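Bartonella effector protein (Bep) substrate of VirB T4SS (Bartonella sp. AR 15-3, PDB 4M16) probably transfers AMP from ATP to tyrosine or threonine side chains of target proteins, through the Fic domain that makes up this N-terminal piece. Local coordinates at residues F74-D82 against F87-M98. Sequence-based numbering, arbitrary orientation.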
loop_
_atom_site.group_PDB
_atom_site.type_symbol
_atom_site.label_atom_id
_atom_site.label_comp_id
_atom_site.label_asym_id
_atom_site.label_seq_id
_atom_site.Cartn_x
_atom_site.Cartn_y
_atom_site.Cartn_z
ATOM N N PHE A 74 7.070 -11.212 9.002
ATOM C CA PHE A 74 8.315 -10.855 8.325
ATOM C C PHE A 74 9.285 -10.021 9.144
ATOM O O PHE A 74 8.897 -8.984 9.757
ATOM C CB PHE A 74 7.988 -10.119 7.017
ATOM C CG PHE A 74 7.121 -10.910 6.081
ATOM C CD1 PHE A 74 7.513 -12.128 5.630
ATOM C CD2 PHE A 74 5.935 -10.404 5.637
ATOM C CE1 PHE A 74 6.723 -12.869 4.784
ATOM C CE2 PHE A 74 5.142 -11.108 4.749
ATOM C CZ PHE A 74 5.531 -12.333 4.320
ATOM N N GLU A 75 10.547 -10.481 9.172
ATOM C CA GLU A 75 11.642 -9.759 9.782
ATOM C C GLU A 75 11.752 -8.347 9.246
ATOM O O GLU A 75 12.171 -7.440 9.969
ATOM C CB GLU A 75 12.992 -10.502 9.590
ATOM C CG GLU A 75 13.109 -11.794 10.355
ATOM C CD GLU A 75 14.419 -12.530 10.076
ATOM O OE1 GLU A 75 15.485 -11.873 9.998
ATOM O OE2 GLU A 75 14.370 -13.776 9.943
ATOM N N TRP A 76 11.365 -8.161 7.976
ATOM C CA TRP A 76 11.560 -6.905 7.276
ATOM C C TRP A 76 10.306 -6.025 7.320
ATOM O O TRP A 76 10.286 -4.954 6.700
ATOM C CB TRP A 76 12.019 -7.137 5.806
ATOM C CG TRP A 76 11.229 -8.189 5.085
ATOM C CD1 TRP A 76 11.596 -9.485 4.895
ATOM C CD2 TRP A 76 9.971 -8.035 4.428
ATOM N NE1 TRP A 76 10.640 -10.164 4.202
ATOM C CE2 TRP A 76 9.633 -9.290 3.878
ATOM C CE3 TRP A 76 9.127 -6.957 4.208
ATOM C CZ2 TRP A 76 8.472 -9.507 3.168
ATOM C CZ3 TRP A 76 7.971 -7.163 3.494
ATOM C CH2 TRP A 76 7.618 -8.446 3.029
ATOM N N ALA A 77 9.254 -6.427 8.038
ATOM C CA ALA A 77 8.045 -5.539 8.144
ATOM C C ALA A 77 8.457 -4.152 8.675
ATOM O O ALA A 77 9.222 -4.023 9.643
ATOM C CB ALA A 77 6.959 -6.183 9.041
ATOM N N GLY A 78 7.984 -3.107 8.024
ATOM C CA GLY A 78 8.336 -1.731 8.333
ATOM C C GLY A 78 9.538 -1.188 7.586
ATOM O O GLY A 78 9.766 0.067 7.581
ATOM N N TYR A 79 10.308 -2.065 6.938
ATOM C CA TYR A 79 11.520 -1.666 6.268
ATOM C C TYR A 79 11.172 -1.485 4.812
ATOM O O TYR A 79 10.396 -2.249 4.268
ATOM C CB TYR A 79 12.635 -2.760 6.370
ATOM C CG TYR A 79 13.305 -2.867 7.757
ATOM C CD1 TYR A 79 12.657 -3.478 8.813
ATOM C CD2 TYR A 79 14.586 -2.381 7.965
ATOM C CE1 TYR A 79 13.249 -3.589 10.057
ATOM C CE2 TYR A 79 15.194 -2.476 9.213
ATOM C CZ TYR A 79 14.515 -3.095 10.243
ATOM O OH TYR A 79 15.083 -3.174 11.468
ATOM N N THR A 80 11.761 -0.485 4.157
ATOM C CA THR A 80 11.501 -0.284 2.724
ATOM C C THR A 80 12.508 -1.062 1.878
ATOM O O THR A 80 13.669 -1.312 2.284
ATOM C CB THR A 80 11.453 1.200 2.382
ATOM O OG1 THR A 80 12.687 1.837 2.790
ATOM C CG2 THR A 80 10.282 1.841 3.100
ATOM N N ARG A 81 12.026 -1.508 0.730
ATOM C CA ARG A 81 12.755 -2.459 -0.104
ATOM C C ARG A 81 14.002 -1.910 -0.808
ATOM O O ARG A 81 14.799 -2.704 -1.284
ATOM C CB ARG A 81 11.796 -3.146 -1.114
ATOM C CG ARG A 81 11.293 -2.257 -2.248
ATOM C CD ARG A 81 10.410 -2.988 -3.232
ATOM N NE ARG A 81 9.696 -1.990 -4.027
ATOM C CZ ARG A 81 10.169 -1.341 -5.081
ATOM N NH1 ARG A 81 11.351 -1.633 -5.606
ATOM N NH2 ARG A 81 9.399 -0.409 -5.672
ATOM N N ASP A 82 14.205 -0.601 -0.816
ATOM C CA ASP A 82 15.440 -0.019 -1.338
ATOM C C ASP A 82 16.678 -0.396 -0.511
ATOM O O ASP A 82 17.796 -0.433 -1.038
ATOM C CB ASP A 82 15.355 1.499 -1.381
ATOM C CG ASP A 82 14.877 2.104 -0.092
ATOM O OD1 ASP A 82 13.822 1.679 0.442
ATOM O OD2 ASP A 82 15.517 3.052 0.383
ATOM N N PHE A 87 18.861 -10.512 7.029
ATOM C CA PHE A 87 18.069 -11.555 7.712
ATOM C C PHE A 87 18.861 -12.149 8.868
ATOM O O PHE A 87 20.091 -12.195 8.848
ATOM C CB PHE A 87 17.677 -12.704 6.744
ATOM C CG PHE A 87 16.451 -12.435 5.859
ATOM C CD1 PHE A 87 15.165 -12.648 6.380
ATOM C CD2 PHE A 87 16.558 -11.980 4.535
ATOM C CE1 PHE A 87 14.024 -12.446 5.629
ATOM C CE2 PHE A 87 15.401 -11.729 3.766
ATOM C CZ PHE A 87 14.130 -11.978 4.325
ATOM N N ASP A 88 18.142 -12.667 9.844
ATOM C CA ASP A 88 18.766 -13.399 10.936
ATOM C C ASP A 88 19.549 -14.604 10.429
ATOM O O ASP A 88 20.552 -14.973 11.042
ATOM C CB ASP A 88 17.725 -13.830 11.965
ATOM C CG ASP A 88 17.226 -12.667 12.821
ATOM O OD1 ASP A 88 17.864 -11.569 12.860
ATOM O OD2 ASP A 88 16.170 -12.834 13.472
ATOM N N ASP A 89 19.173 -15.171 9.276
ATOM C CA ASP A 89 19.932 -16.293 8.738
ATOM C C ASP A 89 21.323 -15.954 8.154
ATOM O O ASP A 89 22.042 -16.844 7.735
ATOM C CB ASP A 89 19.096 -17.110 7.745
ATOM C CG ASP A 89 18.811 -16.379 6.398
ATOM O OD1 ASP A 89 19.417 -15.335 6.072
ATOM O OD2 ASP A 89 17.981 -16.948 5.639
ATOM N N GLY A 90 21.665 -14.671 8.106
ATOM C CA GLY A 90 22.941 -14.204 7.609
ATOM C C GLY A 90 22.933 -13.796 6.150
ATOM O O GLY A 90 23.958 -13.311 5.658
ATOM N N THR A 91 21.799 -13.967 5.445
ATOM C CA THR A 91 21.716 -13.534 4.054
ATOM C C THR A 91 21.274 -12.090 4.004
ATOM O O THR A 91 20.709 -11.555 4.973
ATOM C CB THR A 91 20.776 -14.387 3.179
ATOM O OG1 THR A 91 19.429 -14.312 3.675
ATOM C CG2 THR A 91 21.296 -15.832 3.146
ATOM N N ILE A 92 21.580 -11.460 2.878
ATOM C CA ILE A 92 21.220 -10.078 2.664
ATOM C C ILE A 92 20.391 -10.026 1.403
ATOM O O ILE A 92 20.747 -10.615 0.385
ATOM C CB ILE A 92 22.463 -9.155 2.595
ATOM C CG1 ILE A 92 23.208 -9.227 3.937
ATOM C CG2 ILE A 92 22.076 -7.707 2.249
ATOM C CD1 ILE A 92 24.547 -8.583 3.898
ATOM N N ALA A 93 19.265 -9.343 1.499
ATOM C CA ALA A 93 18.287 -9.342 0.448
ATOM C C ALA A 93 18.023 -7.940 -0.013
ATOM O O ALA A 93 18.215 -6.941 0.732
ATOM C CB ALA A 93 17.002 -10.019 0.910
ATOM N N GLN A 94 17.564 -7.867 -1.260
ATOM C CA GLN A 94 17.321 -6.613 -1.910
ATOM C C GLN A 94 16.284 -6.775 -2.991
ATOM O O GLN A 94 16.118 -7.845 -3.535
ATOM C CB GLN A 94 18.602 -6.059 -2.510
ATOM C CG GLN A 94 18.398 -4.591 -2.806
ATOM C CD GLN A 94 19.705 -3.895 -2.911
ATOM O OE1 GLN A 94 20.733 -4.521 -3.317
ATOM N NE2 GLN A 94 19.732 -2.642 -2.440
ATOM N N MET A 95 15.512 -5.725 -3.229
ATOM C CA MET A 95 14.526 -5.767 -4.294
ATOM C C MET A 95 14.419 -4.424 -4.978
ATOM O O MET A 95 13.449 -3.727 -4.781
ATOM C CB MET A 95 13.182 -6.207 -3.732
ATOM C CG MET A 95 12.100 -6.442 -4.772
ATOM S SD MET A 95 12.464 -7.985 -5.606
ATOM C CE MET A 95 10.857 -8.471 -6.208
ATOM N N SER A 96 15.423 -4.051 -5.745
ATOM C CA SER A 96 15.395 -2.702 -6.400
ATOM C C SER A 96 14.244 -2.550 -7.429
ATOM O O SER A 96 13.658 -1.470 -7.598
ATOM C CB SER A 96 16.764 -2.349 -7.024
ATOM O OG SER A 96 17.745 -2.323 -5.988
ATOM N N MET A 97 13.941 -3.620 -8.149
ATOM C CA MET A 97 12.966 -3.570 -9.227
ATOM C C MET A 97 11.785 -4.503 -8.969
ATOM O O MET A 97 11.965 -5.658 -8.589
ATOM C CB MET A 97 13.647 -3.921 -10.576
ATOM C CG MET A 97 14.589 -2.836 -11.043
ATOM S SD MET A 97 15.107 -3.023 -12.738
ATOM C CE MET A 97 16.161 -4.438 -12.519
ATOM N N MET A 98 10.593 -3.951 -9.146
ATOM C CA MET A 98 9.331 -4.674 -9.017
ATOM C C MET A 98 8.380 -4.189 -10.101
ATOM O O MET A 98 8.368 -3.016 -10.470
ATOM C CB MET A 98 8.719 -4.421 -7.646
ATOM C CG MET A 98 9.626 -4.845 -6.513
ATOM S SD MET A 98 8.750 -5.067 -4.941
ATOM C CE MET A 98 7.908 -6.636 -5.190
HETATM O O HOH W 1 16.323 -15.369 8.833
HETATM O O HOH W 2 16.458 -9.420 11.087
HETATM O O HOH W 3 15.599 -5.012 -0.043
HETATM O O HOH W 4 17.349 -0.516 -4.302
#
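Glu75 faces Phe87 with CA atoms 7.0 Å apart and Arg81 faces Met95 at 5.6 Å, so two largely irregular backbones meet near both ends, while segment 74-82 bows away from its partner through two overlapping beta turns, type I from Phe74 to Ala77 and type II from Trp76 to Tyr79. At one end Glu75 stretches out straight from CG, and its OE1 takes the Asp88 N-H on the syn lone pair (2.8 Å, N-H...O angle 163°). A carboxylate suits this place because it can accept N-H groups of the type I turn from Phe87 to Gly90, directly from Asp88 and through a water on OE2 from Asp89. The Asp88 carboxylate stacks on that of Glu75, like charges perhaps eased by a water near OE1 and Asp88 OD1. Next to them, Phe87 CZ meets the edge of the Trp76 indole at CD1 (3.6 Å), an apolar contact suited to two buried aromatics, while Phe74 CB sits over one indole face.

At the other end Arg81 combines a long apolar stem with a planar donor group. NH1 gives a nearly straight, in-plane bond to Met95 O (3.1 Å) and a weak one to Ser96 O. NE donates to His153 O and NH2 to Ala108 O, so backbone carbonyls of three chain regions converge on one side chain. Gln94, with an amide N-H to offer a backbone carbonyl, carries NE2 across on an extended chain to Asp82 O (3.3 Å), approaching from above the carbonyl plane.

Within the Fic domain, the contact ties the loop following helix 59-70 to the small hairpin of strands 85-86 and 92-93 and its continuation, with helix 110-126 packing against Arg81 and Asp82 and helix 8-11 against Gln94 and Met95.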